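Local coordinates for protein salmonella plasmid virulence: SpvB (Salmonella typhimurium, PDB 6P0X) that probably transfers ADP-ribose from NAD(+) to arginine, most likely of host actin, the chain here being the N-terminal domain of this secreted virulence toxin, at residues 95-100 against 105-110; 137-140 against 146-149. All coordinates share one frame; numbering follows the deposited sequence. Where two conformers were deposited one is given.

Interaction 1 of 2, residues 95-100 against 105-110; sequences TCFAYG and PQSYTV
Cys-96 and Tyr-108 form an antiparallel hydrogen-bonded pair, and round it the two segments meet. Cys-96 N gives its hydrogen to Tyr-108 O at 2.9 Å, and Tyr-108 N returns a bond of 2.9 Å to Cys-96 O. Cys-96 O also receives the CA-H of Ser-107, its CA 3.3 Å away, so two residues of the partner strand close on one carbonyl. In the conformer given, one of two for Cys-96, SG lies beside the backbone N (chi1 -73°), 3.6 Å from Val-110 CG2; this contact is therefore not certain. Trp-127 of strand 123-129 touches both side chains. Ser-107 meets the other segment through its methylene: CB is 3.6 Å from both CD1 and CE1 of Phe-97, the approach to the ring being oblique, while OG hydrogen-bonds Asn-130 ND2. Strands 94-96 and 107-115 pair here near their ends, in an outlying part of a domain of strands and loops with hardly any helix. At Phe-97 the chain turns a corner into the small two-stranded ladder of 98-99 and 102-104, which brings it back to Ser-107. Thr-95 faces Thr-109 as a non-hydrogen-bonded pair on the face away from Cys-96. Their hydroxyls are joined by one water, 2.6 Å from Thr-95 OG1 and 2.8 Å from Thr-109 OG1, and Thr-109 OG1 has a second partner in Asn-130 OD1. The methyl of Thr-95 instead turns to Ser-107, CG2 to CB 4.1 Å. The Tyr-108 ring leads away from Cys-96 to Phe-104, which it meets edge-to-face, and to Phe-136.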
loop_
_atom_site.group_PDB
_atom_site.type_symbol
_atom_site.label_atom_id
_atom_site.label_comp_id
_atom_site.label_asym_id
_atom_site.label_seq_id
_atom_site.Cartn_x
_atom_site.Cartn_y
_atom_site.Cartn_z
ATOM N N THR A 95 21.750 10.063 -14.218
ATOM C CA THR A 95 21.705 8.675 -14.655
ATOM C C THR A 95 22.334 7.805 -13.577
ATOM O O THR A 95 23.455 8.072 -13.134
ATOM C CB THR A 95 22.435 8.489 -15.986
ATOM O OG1 THR A 95 21.777 9.258 -17.000
ATOM C CG2 THR A 95 22.431 7.021 -16.391
ATOM N N CYS A 96 21.614 6.768 -13.160
ATOM C CA CYS A 96 22.040 5.907 -12.066
ATOM C C CYS A 96 22.147 4.469 -12.548
ATOM O O CYS A 96 21.198 3.926 -13.120
ATOM C CB CYS A 96 21.076 5.997 -10.879
ATOM S SG CYS A 96 21.177 7.540 -9.940
ATOM N N PHE A 97 23.308 3.858 -12.317
ATOM C CA PHE A 97 23.547 2.459 -12.648
ATOM C C PHE A 97 23.493 1.545 -11.431
ATOM O O PHE A 97 23.438 0.321 -11.596
ATOM C CB PHE A 97 24.913 2.289 -13.326
ATOM C CG PHE A 97 25.066 3.061 -14.608
ATOM C CD1 PHE A 97 24.688 2.499 -15.819
ATOM C CD2 PHE A 97 25.616 4.338 -14.604
ATOM C CE1 PHE A 97 24.839 3.205 -17.004
ATOM C CE2 PHE A 97 25.771 5.050 -15.782
ATOM C CZ PHE A 97 25.383 4.483 -16.985
ATOM N N ALA A 98 23.524 2.102 -10.223
ATOM C CA ALA A 98 23.588 1.299 -9.012
ATOM C C ALA A 98 23.084 2.128 -7.841
ATOM O O ALA A 98 23.046 3.357 -7.900
ATOM C CB ALA A 98 25.015 0.810 -8.746
ATOM N N TYR A 99 22.701 1.441 -6.769
ATOM C CA TYR A 99 22.381 2.097 -5.504
ATOM C C TYR A 99 23.174 1.396 -4.413
ATOM O O TYR A 99 22.938 0.216 -4.129
ATOM C CB TYR A 99 20.883 2.063 -5.202
ATOM C CG TYR A 99 20.483 3.061 -4.142
ATOM C CD1 TYR A 99 20.493 2.723 -2.792
ATOM C CD2 TYR A 99 20.115 4.352 -4.489
ATOM C CE1 TYR A 99 20.135 3.643 -1.823
ATOM C CE2 TYR A 99 19.758 5.276 -3.529
ATOM C CZ TYR A 99 19.768 4.919 -2.200
ATOM O OH TYR A 99 19.409 5.850 -1.254
ATOM N N GLY A 100 24.097 2.124 -3.799
ATOM C CA GLY A 100 24.977 1.524 -2.813
ATOM C C GLY A 100 25.797 0.422 -3.451
ATOM O O GLY A 100 26.530 0.646 -4.421
ATOM N N PRO A 105 20.460 -4.296 -13.598
ATOM C CA PRO A 105 20.524 -4.740 -15.002
ATOM C C PRO A 105 20.369 -3.599 -15.992
ATOM O O PRO A 105 20.880 -3.686 -17.116
ATOM C CB PRO A 105 19.363 -5.737 -15.131
ATOM C CG PRO A 105 18.754 -5.878 -13.787
ATOM C CD PRO A 105 19.479 -5.044 -12.793
ATOM N N GLN A 106 19.648 -2.546 -15.618
ATOM C CA GLN A 106 19.420 -1.400 -16.482
ATOM C C GLN A 106 19.744 -0.125 -15.718
ATOM O O GLN A 106 19.699 -0.086 -14.487
ATOM C CB GLN A 106 17.965 -1.348 -16.987
ATOM C CG GLN A 106 16.971 -0.914 -15.912
ATOM C CD GLN A 106 15.543 -0.783 -16.418
ATOM O OE1 GLN A 106 15.301 -0.302 -17.524
ATOM N NE2 GLN A 106 14.588 -1.203 -15.598
ATOM N N SER A 107 20.078 0.922 -16.459
ATOM C CA SER A 107 20.273 2.223 -15.842
ATOM C C SER A 107 18.933 2.945 -15.706
ATOM O O SER A 107 17.935 2.588 -16.339
ATOM C CB SER A 107 21.262 3.066 -16.647
ATOM O OG SER A 107 20.719 3.422 -17.905
ATOM N N TYR A 108 18.919 3.965 -14.850
ATOM C CA TYR A 108 17.704 4.685 -14.500
ATOM C C TYR A 108 17.912 6.183 -14.658
ATOM O O TYR A 108 18.947 6.723 -14.260
ATOM C CB TYR A 108 17.277 4.384 -13.054
ATOM C CG TYR A 108 16.700 3.003 -12.860
ATOM C CD1 TYR A 108 17.525 1.916 -12.603
ATOM C CD2 TYR A 108 15.333 2.786 -12.932
ATOM C CE1 TYR A 108 17.004 0.649 -12.426
ATOM C CE2 TYR A 108 14.800 1.521 -12.759
ATOM C CZ TYR A 108 15.640 0.456 -12.506
ATOM O OH TYR A 108 15.118 -0.805 -12.333
ATOM N N THR A 109 16.925 6.847 -15.253
ATOM C CA THR A 109 16.832 8.298 -15.185
ATOM C C THR A 109 16.166 8.662 -13.865
ATOM O O THR A 109 15.034 8.236 -13.597
ATOM C CB THR A 109 16.040 8.852 -16.368
ATOM O OG1 THR A 109 16.723 8.546 -17.591
ATOM C CG2 THR A 109 15.881 10.361 -16.242
ATOM N N VAL A 110 16.876 9.413 -13.027
ATOM C CA VAL A 110 16.438 9.711 -11.668
ATOM C C VAL A 110 16.242 11.213 -11.551
ATOM O O VAL A 110 17.196 11.984 -11.719
ATOM C CB VAL A 110 17.445 9.204 -10.625
ATOM C CG1 VAL A 110 16.977 9.557 -9.220
ATOM C CG2 VAL A 110 17.640 7.701 -10.778
HETATM O O HOH W 1 19.470 8.320 -17.783
#

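Interaction 2 of 2, residues 137-140 against 146-149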
loop_
_atom_site.group_PDB
_atom_site.type_symbol
_atom_site.label_atom_id
_atom_site.label_comp_id
_atom_site.label_asym_id
_atom_site.label_seq_id
_atom_site.Cartn_x
_atom_site.Cartn_y
_atom_site.Cartn_z
ATOM N N TRP A 137 9.211 5.254 -7.107
ATOM C CA TRP A 137 9.672 6.387 -6.317
ATOM C C TRP A 137 10.527 5.915 -5.146
ATOM O O TRP A 137 10.308 4.835 -4.587
ATOM C CB TRP A 137 8.491 7.227 -5.799
ATOM C CG TRP A 137 7.765 7.964 -6.886
ATOM C CD1 TRP A 137 6.853 7.443 -7.758
ATOM C CD2 TRP A 137 7.891 9.354 -7.223
ATOM N NE1 TRP A 137 6.404 8.419 -8.615
ATOM C CE2 TRP A 137 7.025 9.601 -8.307
ATOM C CE3 TRP A 137 8.650 10.412 -6.713
ATOM C CZ2 TRP A 137 6.896 10.862 -8.890
ATOM C CZ3 TRP A 137 8.521 11.663 -7.292
ATOM C CH2 TRP A 137 7.652 11.878 -8.369
ATOM N N LEU A 138 11.497 6.750 -4.775
ATOM C CA LEU A 138 12.390 6.492 -3.650
ATOM C C LEU A 138 12.374 7.706 -2.733
ATOM O O LEU A 138 12.652 8.824 -3.178
ATOM C CB LEU A 138 13.817 6.204 -4.126
ATOM C CG LEU A 138 14.829 5.833 -3.041
ATOM C CD1 LEU A 138 14.556 4.438 -2.492
ATOM C CD2 LEU A 138 16.246 5.933 -3.575
ATOM N N LEU A 139 12.061 7.486 -1.458
ATOM C CA LEU A 139 11.921 8.564 -0.488
ATOM C C LEU A 139 12.856 8.343 0.692
ATOM O O LEU A 139 12.794 7.302 1.349
ATOM C CB LEU A 139 10.476 8.668 0.017
ATOM C CG LEU A 139 10.276 9.620 1.201
ATOM C CD1 LEU A 139 10.607 11.048 0.798
ATOM C CD2 LEU A 139 8.861 9.534 1.745
ATOM N N HIS A 140 13.692 9.335 0.982
ATOM C CA HIS A 140 14.527 9.345 2.180
ATOM C C HIS A 140 13.942 10.416 3.092
ATOM O O HIS A 140 14.187 11.611 2.893
ATOM C CB HIS A 140 15.985 9.628 1.834
ATOM C CG HIS A 140 16.932 9.407 2.970
ATOM N ND1 HIS A 140 18.169 10.012 3.036
ATOM C CD2 HIS A 140 16.827 8.641 4.081
ATOM C CE1 HIS A 140 18.784 9.631 4.142
ATOM N NE2 HIS A 140 17.991 8.799 4.794
ATOM N N LEU A 146 14.417 4.843 4.562
ATOM C CA LEU A 146 14.428 4.810 3.107
ATOM C C LEU A 146 13.271 3.946 2.619
ATOM O O LEU A 146 13.126 2.796 3.050
ATOM C CB LEU A 146 15.766 4.271 2.593
ATOM C CG LEU A 146 16.033 4.366 1.092
ATOM C CD1 LEU A 146 16.103 5.824 0.667
ATOM C CD2 LEU A 146 17.317 3.637 0.728
ATOM N N HIS A 147 12.461 4.497 1.715
ATOM C CA HIS A 147 11.236 3.865 1.240
ATOM C C HIS A 147 11.293 3.702 -0.271
ATOM O O HIS A 147 11.587 4.661 -0.993
ATOM C CB HIS A 147 9.990 4.693 1.585
ATOM C CG HIS A 147 9.862 5.051 3.032
ATOM N ND1 HIS A 147 9.198 4.257 3.941
ATOM C CD2 HIS A 147 10.287 6.138 3.721
ATOM C CE1 HIS A 147 9.229 4.832 5.132
ATOM N NE2 HIS A 147 9.886 5.973 5.025
ATOM N N LEU A 148 10.993 2.498 -0.739
ATOM C CA LEU A 148 10.646 2.251 -2.129
ATOM C C LEU A 148 9.128 2.194 -2.230
ATOM O O LEU A 148 8.484 1.406 -1.516
ATOM C CB LEU A 148 11.263 0.949 -2.634
ATOM C CG LEU A 148 12.670 1.041 -3.219
ATOM C CD1 LEU A 148 13.201 -0.347 -3.531
ATOM C CD2 LEU A 148 12.653 1.909 -4.467
ATOM N N LEU A 149 8.569 3.037 -3.101
ATOM C CA LEU A 149 7.141 3.093 -3.375
ATOM C C LEU A 149 6.892 2.690 -4.820
ATOM O O LEU A 149 7.475 3.274 -5.746
ATOM C CB LEU A 149 6.574 4.497 -3.124
ATOM C CG LEU A 149 6.857 5.152 -1.768
ATOM C CD1 LEU A 149 8.091 6.044 -1.849
ATOM C CD2 LEU A 149 5.643 5.935 -1.276
#
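Leu-138 and Leu-146 meet through their CD1 methyls, 3.8 Å apart, and the CD1 of Leu-138 also lies 3.7 Å from CD2 of Leu-148. With CG of Leu-138 anti to the backbone N (chi1 -176°), its branch leans across the neighbouring strand and crosses both partners at a slant. Leu-146 CD1 continues along this face to CB of His-140, 4.0 Å away. On the other face, Leu-149 sends CD1 between two residues of the partner strand, 4.0 Å from Leu-139 CB and 4.1 Å from Trp-137 CB. Leu-139 and His-147 run next to each other there with their ends in the same direction. Between the two faces runs the ladder of an antiparallel beta hairpin, strands 135-140 and 146-149. Trp-137 with Leu-149 and Leu-139 with His-147 each exchange two backbone bonds; that from Leu-149 N to Trp-137 O is nearly straight, 178° at the hydrogen. Strands 123-129 and 165-175 flank the hairpin and extend the pairing on its two outer edges. The imidazole of His-147 is held at both nitrogens, ND1 by Ser-174 OG and NE2 by Asp-141 OD2, which should fix its rotation. Farther out, the buried indole of Trp-137 stacks on Tyr-126 and meets Trp-169 and Phe-73 edge-to-face, while Ile-56 packs on both Trp-137 and Leu-149.

Interactions 1 and 2 follow one another along the chain, with centres 15 Å apart. Strand 123-129 lies between them in the pairing order, next to 107-115 on one side and 135-140 on the other. They also touch directly through Tyr-99, which reaches over from just past the corner at Phe-97: its CE2 is 3.6 Å from Leu-138 CD2, and its OH 3.6 Å from Leu-146 CD2. Trp-127 adds an indirect link, packing on Cys-96, Val-110 and Leu-138. Interaction 2 is the more central: its centre lies about 13 Å from the centre of the chain, against about 24 Å for that of interaction 1, and its Leu-149 side chain is about 10 Å from a bound acrylic acid.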